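Local coordinates for protein KLLA0E08119p (PDB 3VA7) that is the urea carboxylase part of a bifunctional protein and probably uses ATP, hydrogencarbonate and biotin to convert urea to urea-1-carboxylate, at residues L342-A345 with S349-F352; N372-F377 with A477-A482; W691-N696 with F700-I705; P836-R841 with A910-I915. One frame throughout, in Å; residues are numbered along the deposited sequence.

Interaction 1: residues L342-A345 with S349-F352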
# COMPACT_ATOMS: atom_id res chain seq x y z
N LEU A 342 -9.46 -35.08 -21.94
CA LEU A 342 -9.10 -34.67 -23.27
C LEU A 342 -9.02 -35.90 -24.20
O LEU A 342 -9.52 -35.86 -25.33
CB LEU A 342 -7.78 -33.88 -23.25
CG LEU A 342 -7.90 -32.48 -22.65
CD1 LEU A 342 -6.51 -31.87 -22.27
CD2 LEU A 342 -8.64 -31.54 -23.56
N ARG A 343 -8.40 -36.97 -23.71
CA ARG A 343 -8.12 -38.10 -24.52
C ARG A 343 -9.43 -38.78 -24.86
O ARG A 343 -9.62 -39.20 -26.02
CB ARG A 343 -7.20 -39.08 -23.82
CG ARG A 343 -5.72 -38.64 -23.66
CD ARG A 343 -4.86 -39.85 -23.25
NE ARG A 343 -5.33 -41.05 -23.97
CZ ARG A 343 -4.91 -42.32 -23.82
NH1 ARG A 343 -3.93 -42.63 -22.94
NH2 ARG A 343 -5.48 -43.29 -24.55
N ILE A 344 -10.35 -38.83 -23.89
CA ILE A 344 -11.63 -39.46 -24.11
C ILE A 344 -12.44 -38.68 -25.13
O ILE A 344 -13.10 -39.28 -25.97
CB ILE A 344 -12.48 -39.59 -22.81
CG1 ILE A 344 -11.88 -40.65 -21.89
CG2 ILE A 344 -13.98 -39.86 -23.14
CD1 ILE A 344 -12.41 -40.59 -20.51
N ALA A 345 -12.40 -37.36 -25.01
CA ALA A 345 -13.21 -36.47 -25.83
C ALA A 345 -12.79 -36.53 -27.27
O ALA A 345 -13.57 -36.05 -28.13
CB ALA A 345 -13.13 -35.05 -25.36
N SER A 349 -9.68 -42.94 -26.05
CA SER A 349 -9.84 -43.27 -24.65
C SER A 349 -8.80 -44.31 -24.13
O SER A 349 -8.39 -45.23 -24.83
CB SER A 349 -11.33 -43.62 -24.35
OG SER A 349 -11.50 -44.52 -23.25
N PRO A 350 -8.38 -44.14 -22.87
CA PRO A 350 -7.66 -45.25 -22.18
C PRO A 350 -8.50 -46.50 -22.29
O PRO A 350 -9.71 -46.44 -22.22
CB PRO A 350 -7.68 -44.82 -20.71
CG PRO A 350 -7.81 -43.32 -20.75
CD PRO A 350 -8.61 -42.98 -21.99
N ASP A 351 -7.87 -47.65 -22.44
CA ASP A 351 -8.67 -48.88 -22.49
C ASP A 351 -9.21 -49.29 -21.08
O ASP A 351 -8.48 -49.86 -20.27
CB ASP A 351 -7.83 -49.91 -23.26
CG ASP A 351 -7.98 -51.30 -22.78
OD1 ASP A 351 -9.11 -51.68 -22.39
OD2 ASP A 351 -6.92 -52.01 -22.83
N PHE A 352 -10.49 -49.01 -20.81
CA PHE A 352 -11.08 -49.09 -19.44
C PHE A 352 -11.02 -50.47 -18.75
O PHE A 352 -10.79 -50.55 -17.55
CB PHE A 352 -12.56 -48.68 -19.43
CG PHE A 352 -12.82 -47.20 -19.42
CD1 PHE A 352 -11.86 -46.29 -19.82
CD2 PHE A 352 -14.05 -46.73 -19.07
CE1 PHE A 352 -12.12 -44.95 -19.84
CE2 PHE A 352 -14.31 -45.37 -19.08
CZ PHE A 352 -13.34 -44.48 -19.47

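Interaction 2: residues N372-F377 with A477-A482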
# COMPACT_ATOMS: atom_id res chain seq x y z
N ASN A 372 -14.86 -12.80 4.41
CA ASN A 372 -14.76 -12.52 5.83
C ASN A 372 -15.60 -13.44 6.75
O ASN A 372 -16.81 -13.27 6.89
CB ASN A 372 -15.07 -11.04 6.07
CG ASN A 372 -14.73 -10.62 7.46
OD1 ASN A 372 -14.32 -11.44 8.26
ND2 ASN A 372 -14.90 -9.35 7.76
N PRO A 373 -14.97 -14.44 7.38
CA PRO A 373 -15.77 -15.29 8.29
C PRO A 373 -16.46 -14.57 9.47
O PRO A 373 -17.51 -15.04 9.96
CB PRO A 373 -14.75 -16.29 8.79
CG PRO A 373 -13.87 -16.46 7.61
CD PRO A 373 -13.68 -15.07 7.07
N VAL A 374 -15.90 -13.44 9.90
CA VAL A 374 -16.42 -12.66 11.04
C VAL A 374 -17.65 -11.82 10.66
O VAL A 374 -18.54 -11.58 11.50
CB VAL A 374 -15.33 -11.75 11.65
CG1 VAL A 374 -15.90 -10.81 12.69
CG2 VAL A 374 -14.19 -12.60 12.24
N LYS A 375 -17.71 -11.37 9.41
CA LYS A 375 -18.90 -10.67 8.92
C LYS A 375 -19.66 -11.47 7.85
O LYS A 375 -19.88 -10.99 6.74
CB LYS A 375 -18.56 -9.25 8.42
CG LYS A 375 -17.93 -8.27 9.48
CD LYS A 375 -18.61 -8.34 10.90
CE LYS A 375 -19.80 -7.37 11.03
NZ LYS A 375 -19.40 -6.01 10.52
N ASP A 376 -20.08 -12.69 8.19
CA ASP A 376 -21.04 -13.42 7.35
C ASP A 376 -20.51 -13.92 5.99
O ASP A 376 -21.28 -14.11 5.03
CB ASP A 376 -22.30 -12.54 7.08
CG ASP A 376 -23.16 -12.33 8.32
OD1 ASP A 376 -23.72 -13.32 8.85
OD2 ASP A 376 -23.29 -11.16 8.76
N PHE A 377 -19.20 -14.13 5.91
CA PHE A 377 -18.60 -14.64 4.67
C PHE A 377 -18.90 -13.73 3.47
O PHE A 377 -19.15 -14.17 2.35
CB PHE A 377 -19.00 -16.10 4.45
CG PHE A 377 -18.70 -16.96 5.64
CD1 PHE A 377 -19.62 -17.06 6.69
CD2 PHE A 377 -17.48 -17.64 5.72
CE1 PHE A 377 -19.35 -17.84 7.81
CE2 PHE A 377 -17.19 -18.43 6.82
CZ PHE A 377 -18.13 -18.53 7.89
N ALA A 477 -8.63 -12.01 17.99
CA ALA A 477 -8.64 -10.77 17.23
C ALA A 477 -9.58 -9.68 17.79
O ALA A 477 -10.47 -9.95 18.60
CB ALA A 477 -9.06 -11.08 15.80
N PHE A 478 -9.43 -8.44 17.33
CA PHE A 478 -10.51 -7.51 17.65
C PHE A 478 -11.29 -7.07 16.41
O PHE A 478 -10.97 -7.47 15.33
CB PHE A 478 -10.04 -6.35 18.57
CG PHE A 478 -9.11 -5.37 17.93
CD1 PHE A 478 -9.61 -4.24 17.27
CD2 PHE A 478 -7.74 -5.55 18.01
CE1 PHE A 478 -8.75 -3.30 16.70
CE2 PHE A 478 -6.86 -4.61 17.44
CZ PHE A 478 -7.38 -3.48 16.79
N GLU A 479 -12.33 -6.27 16.56
CA GLU A 479 -13.16 -5.91 15.43
C GLU A 479 -13.55 -4.47 15.58
O GLU A 479 -13.89 -4.03 16.66
CB GLU A 479 -14.41 -6.80 15.37
CG GLU A 479 -15.43 -6.42 14.26
CD GLU A 479 -16.73 -7.26 14.28
OE1 GLU A 479 -17.73 -6.82 13.65
OE2 GLU A 479 -16.72 -8.35 14.94
N VAL A 480 -13.53 -3.73 14.48
CA VAL A 480 -13.75 -2.32 14.55
C VAL A 480 -15.24 -1.97 14.43
O VAL A 480 -15.80 -1.90 13.31
CB VAL A 480 -12.94 -1.60 13.46
CG1 VAL A 480 -13.19 -0.11 13.51
CG2 VAL A 480 -11.46 -1.92 13.60
N LEU A 481 -15.88 -1.72 15.56
CA LEU A 481 -17.28 -1.28 15.53
C LEU A 481 -17.43 0.13 15.01
O LEU A 481 -18.49 0.47 14.51
CB LEU A 481 -17.91 -1.33 16.93
CG LEU A 481 -18.54 -2.60 17.52
CD1 LEU A 481 -18.28 -3.86 16.70
CD2 LEU A 481 -18.06 -2.72 18.97
N ALA A 482 -16.39 0.95 15.19
CA ALA A 482 -16.32 2.33 14.66
C ALA A 482 -14.82 2.71 14.53
O ALA A 482 -14.02 2.28 15.37
CB ALA A 482 -17.01 3.27 15.57

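Interaction 3: residues W691-N696 with F700-I705. With BTI (5-(hexahydro-2-oxo-1H-thieno[3,4-D]imidazol-6-yl)pentanal), chain B.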
# COMPACT_ATOMS: atom_id res chain seq x y z
N TRP A 691 4.49 30.94 17.44
CA TRP A 691 3.99 30.43 16.17
C TRP A 691 2.66 29.77 16.45
O TRP A 691 2.53 29.05 17.45
CB TRP A 691 4.96 29.38 15.62
CG TRP A 691 6.24 29.98 15.11
CD1 TRP A 691 7.45 30.14 15.81
CD2 TRP A 691 6.45 30.53 13.82
NE1 TRP A 691 8.37 30.74 15.00
CE2 TRP A 691 7.79 31.00 13.77
CE3 TRP A 691 5.65 30.67 12.69
CZ2 TRP A 691 8.34 31.60 12.64
CZ3 TRP A 691 6.17 31.29 11.56
CH2 TRP A 691 7.51 31.74 11.54
N LYS A 692 1.70 29.99 15.55
CA LYS A 692 0.38 29.40 15.67
C LYS A 692 0.26 28.20 14.71
O LYS A 692 0.63 28.30 13.54
CB LYS A 692 -0.63 30.49 15.33
CG LYS A 692 -2.07 30.27 15.79
CD LYS A 692 -2.73 31.67 15.90
CE LYS A 692 -3.98 31.73 16.84
NZ LYS A 692 -3.89 31.04 18.19
N VAL A 693 -0.26 27.09 15.20
CA VAL A 693 -0.48 25.91 14.39
C VAL A 693 -1.67 26.04 13.41
O VAL A 693 -2.82 26.31 13.82
CB VAL A 693 -0.75 24.70 15.30
CG1 VAL A 693 -0.97 23.41 14.46
CG2 VAL A 693 0.37 24.53 16.26
N HIS A 694 -1.40 25.78 12.12
CA HIS A 694 -2.30 26.04 10.97
C HIS A 694 -3.20 24.83 10.67
O HIS A 694 -2.82 23.67 10.92
CB HIS A 694 -1.38 26.35 9.79
CG HIS A 694 -2.07 26.66 8.49
ND1 HIS A 694 -2.85 25.74 7.81
CD2 HIS A 694 -1.99 27.75 7.69
CE1 HIS A 694 -3.25 26.27 6.67
NE2 HIS A 694 -2.73 27.48 6.56
N TYR A 695 -4.40 25.08 10.15
CA TYR A 695 -5.38 23.99 9.94
C TYR A 695 -4.84 22.85 9.04
O TYR A 695 -5.20 21.68 9.23
CB TYR A 695 -6.74 24.54 9.42
CG TYR A 695 -6.66 25.05 8.01
CD1 TYR A 695 -6.81 24.19 6.91
CD2 TYR A 695 -6.34 26.37 7.77
CE1 TYR A 695 -6.67 24.68 5.60
CE2 TYR A 695 -6.22 26.87 6.49
CZ TYR A 695 -6.39 26.04 5.40
OH TYR A 695 -6.27 26.59 4.13
N ASN A 696 -4.01 23.21 8.04
CA ASN A 696 -3.32 22.24 7.23
C ASN A 696 -2.09 21.59 7.91
O ASN A 696 -0.94 21.86 7.54
CB ASN A 696 -2.93 22.89 5.88
CG ASN A 696 -4.06 22.76 4.83
OD1 ASN A 696 -4.98 21.91 4.97
ND2 ASN A 696 -4.02 23.61 3.79
N PHE A 700 2.34 14.52 7.56
CA PHE A 700 3.40 14.91 6.62
C PHE A 700 4.19 16.03 7.25
O PHE A 700 5.37 16.25 6.88
CB PHE A 700 2.92 15.36 5.20
CG PHE A 700 1.88 14.47 4.56
CD1 PHE A 700 0.87 15.03 3.81
CD2 PHE A 700 1.91 13.10 4.71
CE1 PHE A 700 -0.09 14.25 3.19
CE2 PHE A 700 0.91 12.28 4.12
CZ PHE A 700 -0.07 12.87 3.36
N GLY A 701 3.56 16.77 8.16
CA GLY A 701 4.17 17.96 8.71
C GLY A 701 3.14 18.91 9.28
O GLY A 701 1.99 18.88 8.90
N VAL A 702 3.59 19.76 10.19
CA VAL A 702 2.72 20.61 10.95
C VAL A 702 2.99 22.02 10.54
O VAL A 702 4.06 22.53 10.76
CB VAL A 702 2.91 20.34 12.47
CG1 VAL A 702 2.27 21.44 13.33
CG2 VAL A 702 2.31 18.93 12.81
N ARG A 703 2.02 22.63 9.89
CA ARG A 703 2.20 23.97 9.32
C ARG A 703 2.04 25.12 10.39
O ARG A 703 1.27 25.01 11.36
CB ARG A 703 1.25 24.10 8.12
CG ARG A 703 1.21 25.44 7.44
CD ARG A 703 2.50 25.75 6.69
NE ARG A 703 2.61 24.97 5.46
CZ ARG A 703 3.58 25.14 4.57
NH1 ARG A 703 4.55 26.02 4.79
NH2 ARG A 703 3.60 24.42 3.47
N LEU A 704 2.79 26.20 10.24
CA LEU A 704 2.86 27.23 11.30
C LEU A 704 2.47 28.59 10.76
O LEU A 704 2.75 28.90 9.59
CB LEU A 704 4.27 27.32 11.92
CG LEU A 704 4.81 26.03 12.57
CD1 LEU A 704 6.22 26.19 13.04
CD2 LEU A 704 3.95 25.51 13.72
N ILE A 705 1.82 29.40 11.59
CA ILE A 705 1.53 30.77 11.23
C ILE A 705 2.36 31.66 12.16
O ILE A 705 2.31 31.51 13.38
CB ILE A 705 0.01 31.11 11.39
CG1 ILE A 705 -0.88 30.11 10.60
CG2 ILE A 705 -0.26 32.55 10.89
CD1 ILE A 705 -2.27 29.79 11.22
C11 BTI B . 2.25 19.64 4.82
O11 BTI B . 1.81 20.33 3.85
C10 BTI B . 3.73 19.20 5.01
C9 BTI B . 4.58 19.64 3.82
C8 BTI B . 6.09 19.57 4.00
C7 BTI B . 6.91 20.45 3.04
C2 BTI B . 6.55 20.31 1.57
S1 BTI B . 6.74 18.66 0.97
C6 BTI B . 6.94 19.16 -0.71
C5 BTI B . 7.47 20.58 -0.72
N3 BTI B . 8.88 20.37 -0.94
C3 BTI B . 9.57 20.66 0.13
O3 BTI B . 10.89 20.61 0.18
N2 BTI B . 8.81 21.05 1.13
C4 BTI B . 7.42 21.18 0.69
O HOH W 1 0.75 22.62 5.41

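Interaction 4: residues P836-R841 with A910-I915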
# COMPACT_ATOMS: atom_id res chain seq x y z
N PRO A 836 36.04 21.53 -4.04
CA PRO A 836 35.38 22.79 -3.70
C PRO A 836 35.36 22.98 -2.20
O PRO A 836 35.78 22.14 -1.43
CB PRO A 836 33.98 22.56 -4.18
CG PRO A 836 33.80 21.04 -3.91
CD PRO A 836 35.08 20.45 -4.33
N LYS A 837 34.88 24.13 -1.80
CA LYS A 837 34.68 24.43 -0.43
C LYS A 837 33.61 23.50 0.15
O LYS A 837 32.75 22.97 -0.57
CB LYS A 837 34.39 25.94 -0.30
CG LYS A 837 33.14 26.36 0.38
CD LYS A 837 32.74 27.72 -0.16
CE LYS A 837 31.58 28.29 0.56
NZ LYS A 837 32.17 29.05 1.66
N VAL A 838 33.76 23.24 1.44
CA VAL A 838 32.93 22.35 2.15
C VAL A 838 32.41 23.11 3.33
O VAL A 838 33.18 23.79 4.05
CB VAL A 838 33.67 21.14 2.61
CG1 VAL A 838 32.67 20.13 3.17
CG2 VAL A 838 34.50 20.51 1.44
N THR A 839 31.08 23.04 3.49
CA THR A 839 30.40 23.65 4.61
C THR A 839 29.64 22.58 5.37
O THR A 839 28.83 21.88 4.79
CB THR A 839 29.48 24.74 4.13
OG1 THR A 839 30.23 25.55 3.22
CG2 THR A 839 28.97 25.61 5.30
N TYR A 840 29.94 22.48 6.66
CA TYR A 840 29.37 21.51 7.54
C TYR A 840 28.35 22.24 8.42
O TYR A 840 28.71 23.19 9.15
CB TYR A 840 30.49 20.89 8.38
CG TYR A 840 31.50 20.07 7.56
CD1 TYR A 840 32.69 20.65 7.06
CD2 TYR A 840 31.26 18.73 7.29
CE1 TYR A 840 33.60 19.88 6.31
CE2 TYR A 840 32.18 17.96 6.57
CZ TYR A 840 33.34 18.53 6.07
OH TYR A 840 34.20 17.70 5.33
N ARG A 841 27.08 21.82 8.32
CA ARG A 841 26.02 22.44 9.12
C ARG A 841 25.35 21.44 10.06
O ARG A 841 25.11 20.26 9.73
CB ARG A 841 24.96 23.16 8.28
CG ARG A 841 25.50 23.86 7.09
CD ARG A 841 24.44 24.46 6.17
NE ARG A 841 24.26 25.82 6.59
CZ ARG A 841 24.67 26.84 5.88
NH1 ARG A 841 25.26 26.63 4.72
NH2 ARG A 841 24.49 28.06 6.35
N ALA A 910 38.41 14.87 7.66
CA ALA A 910 39.62 14.16 7.37
C ALA A 910 39.45 13.22 6.20
O ALA A 910 40.31 13.22 5.29
CB ALA A 910 40.14 13.43 8.59
N TYR A 911 38.37 12.43 6.19
CA TYR A 911 38.12 11.59 5.01
C TYR A 911 37.99 12.50 3.78
O TYR A 911 38.22 12.06 2.64
CB TYR A 911 36.83 10.79 5.11
CG TYR A 911 36.64 9.89 6.32
CD1 TYR A 911 35.34 9.62 6.77
CD2 TYR A 911 37.73 9.29 6.99
CE1 TYR A 911 35.13 8.83 7.82
CE2 TYR A 911 37.52 8.50 8.06
CZ TYR A 911 36.21 8.27 8.48
OH TYR A 911 35.95 7.49 9.59
N GLU A 912 37.59 13.77 3.99
CA GLU A 912 37.39 14.65 2.85
C GLU A 912 38.65 14.83 2.04
O GLU A 912 38.56 14.96 0.82
CB GLU A 912 36.87 16.02 3.28
CG GLU A 912 36.72 17.03 2.12
CD GLU A 912 35.56 16.74 1.18
OE1 GLU A 912 34.60 16.09 1.57
OE2 GLU A 912 35.59 17.20 0.03
N SER A 913 39.82 14.82 2.70
CA SER A 913 41.11 14.98 1.99
C SER A 913 41.56 13.69 1.32
O SER A 913 42.55 13.69 0.59
CB SER A 913 42.18 15.51 2.91
OG SER A 913 42.54 14.52 3.89
N GLU A 914 40.85 12.59 1.56
CA GLU A 914 41.23 11.34 0.97
C GLU A 914 40.54 11.10 -0.35
O GLU A 914 40.86 10.13 -1.05
CB GLU A 914 40.96 10.17 1.94
CG GLU A 914 41.84 10.22 3.19
CD GLU A 914 41.37 9.33 4.36
OE1 GLU A 914 40.74 8.25 4.11
OE2 GLU A 914 41.68 9.74 5.54
N ILE A 915 39.57 11.93 -0.69
CA ILE A 915 38.83 11.74 -1.93
C ILE A 915 39.78 12.06 -3.10
O ILE A 915 40.31 13.17 -3.17
CB ILE A 915 37.56 12.66 -1.93
CG1 ILE A 915 36.53 12.13 -0.91
CG2 ILE A 915 36.99 12.87 -3.37
CD1 ILE A 915 35.52 13.18 -0.38
O HOH W 2 33.59 15.70 4.08

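Interaction 1: residues L342-A345 with S349-F352
Ile344 and Arg343 reach out from the last turns of helix 337-345 to meet the loop that follows it. The tight part belongs to Ile344. Ile344 CG1 lies 3.9 Å from Ser349 CB. The same CG1 is 4.0 Å from Pro350 CD, and the two side chains cross at about a right angle. CG1 stands beside the backbone N (chi1 -72°), which carries CD1 on towards Phe352. There Ile344 CD1 comes in at the edge of the phenyl ring, 4.1 Å from Phe352 CZ. Met242 and Asp244 of strand 235-244 touch this buried side, through Ile344 and through Ser349 and Phe352 respectively.

The Arg343 side is looser and partly open to solvent. Its chain bends at chi3 and lays the guanidinium beside the proline. Pro350 CD sits over one face of that group, 3.9 Å above the plane and offset towards the rim. Arg343 NH2 is 3.5 Å from Ser349 C, in an oblique approach. The charge itself is met by Asp348 in a salt bridge. Ser349 OG donates to Pro350 O at 2.8 Å, a bond within the loop. This is a helix end whose exit loop folds back on its own last turn, in the ATP-grasp part of the biotin carboxylase region.

Interaction 2: residues N372-F377 with A477-A482
Glu479 reaches from its strand to Val374 and Lys375, which lie on the loop of a beta hairpin. The hairpin is formed by strands 362-372 and 378-383 of the biotin carboxylase region. Strand 477-480 belongs to a separate antiparallel sheet, where it runs between strands 538-541 and 626-628. The contact therefore joins two sheets, and side chains alone make it.

From CB the glutamate runs straight out. CG is anti to the backbone N (chi1 175°), and the chain stays extended beyond it. CB and CG make no close contact with the loop and serve to carry the carboxylate across. CD is the first atom to touch it, 4.0 Å from Val374 CG1. The two oxygens then divide the partners. OE2 lies against the valine methyl CG1 at 3.4 Å. OE1 faces Lys375, with CD of the lysine at 3.3 Å. The lysine chain bends at chi2, chi3 and chi4, and NZ ends 3.6 Å from Glu479 OE1 in a long salt bridge. Cutting this glutamate back to an alanine would remove the carboxylate, and is likely to leave the Lys375 ammonium without this mate and open a gap beside Val374.

Val374 also touches Pro475 and Val626. Its backbone N takes part in an Asx turn. Asn372 OD1 accepts from Val374 N at 3.0 Å, with the donor 50° out of the amide's carbonyl plane.

Interaction 3: residues W691-N696 with F700-I705
The His694 imidazole has Arg703 CG over one face, 4.0 Å from the ring centroid and 27° off the normal, a CH-pi contact. Ile705 CG1 lies at the edge of the same ring. Also at the edge, Asn696 N donates in the ring plane to ND1 at 2.8 Å, which fixes the ring's rotation. The Trp691 ring takes Leu704 CD1 over one face, 4.1 Å above the plane and offset towards the rim.

These residues sit on a beta hairpin of the carboxyltransferase region, strands 691-698 and 701-705. Lys692 and Ile705 form a hydrogen-bonded antiparallel pair, with Lys692 N to Ile705 O 2.7 Å. Val693 and Leu704 are a non-hydrogen-bonded pair. Further on, His694 N donates to Arg703 O at 2.9 Å, from above the carbonyl plane.

Arg703 lies alongside His694, pointing the same way, with guanidinium and ring planes 60° apart. Its tip bonds to Thr739. Asn696 uses OD1 to accept from the backbone N of Lys1202, in the biotin-attachment motif of the biotin-requiring domain and part of the biotin pocket.

The hairpin's other end meets that group. Phe700 and Gly701 both approach the chain atom C10. At Gly701 the backbone angles call for glycine, and a CB there would probably come too close to C10. One water joins both strands to the biotin group. It donates to Asn696 O at 2.8 Å and also donates to the biotin O11. It accepts from Arg703 NE at 3.0 Å, in the guanidinium plane and at its edge.

Interaction 4: residues P836-R841 with A910-I915
Glu912 faces Val838 and Tyr840 from helix 901-912, which packs on a sheet. The sheet is the five-stranded antiparallel one of the carboxyltransferase C and D region. Strand 838-842 lies inside it, between strands 824-828 and 847-852, and the helix lies against it.

Glu912 gives up more surface than either partner. Its CG is anti to the backbone N, and the chain then bends at chi2 (72°). The bend turns the carboxylate towards Val838. The valine methyl CG2 meets OE2 at 3.8 Å, the two side chains coming from opposite directions. Tyr840 crosses the glutamate obliquely. Its OH lies 3.8 Å from Glu912 CB. The phenol ring and the carboxylate are turned 81° apart. Leu905, Leu908 and Ile909 of the same helix also touch Tyr840.

The carboxylate is buried but well supplied with partners. A water donates to OE1 at 2.7 Å. Its link to Tyr840 OH is doubtful, being too short. Tyr852 OH bonds to OE1 as well, and OE2 forms a salt bridge with Arg864 of helix 859-875. A leucine in place of Glu912 would probably leave the Arg864 charge without its mate and strip the water of its acceptor.

Glu912 to Ile915 form a type I turn. Ala910 O accepts twice from Ser913, from N at 3.1 Å and from OG at 2.9 Å.

Overall arrangement
The four contacts lie apart along the chain. Interaction 1 is in the biotin carboxylase region, about 75 Å from interaction 3 and 80 Å from interaction 4, centre to centre, across the chain's centre. Interaction 2 links that region's hairpin loop to another sheet. Interactions 3 and 4 are buried; interactions 1 and 2 are partly buried. Interactions 1 and 3 join neighbours in sequence, but the first packs isoleucine and arginine on a loop without hydrogen bonds between segments, and the third is a hydrogen-bonded hairpin at the biotin pocket. Interactions 2 and 4 each turn on one glutamate: one has a long salt bridge across the contact, the other a salt bridge to an arginine outside it.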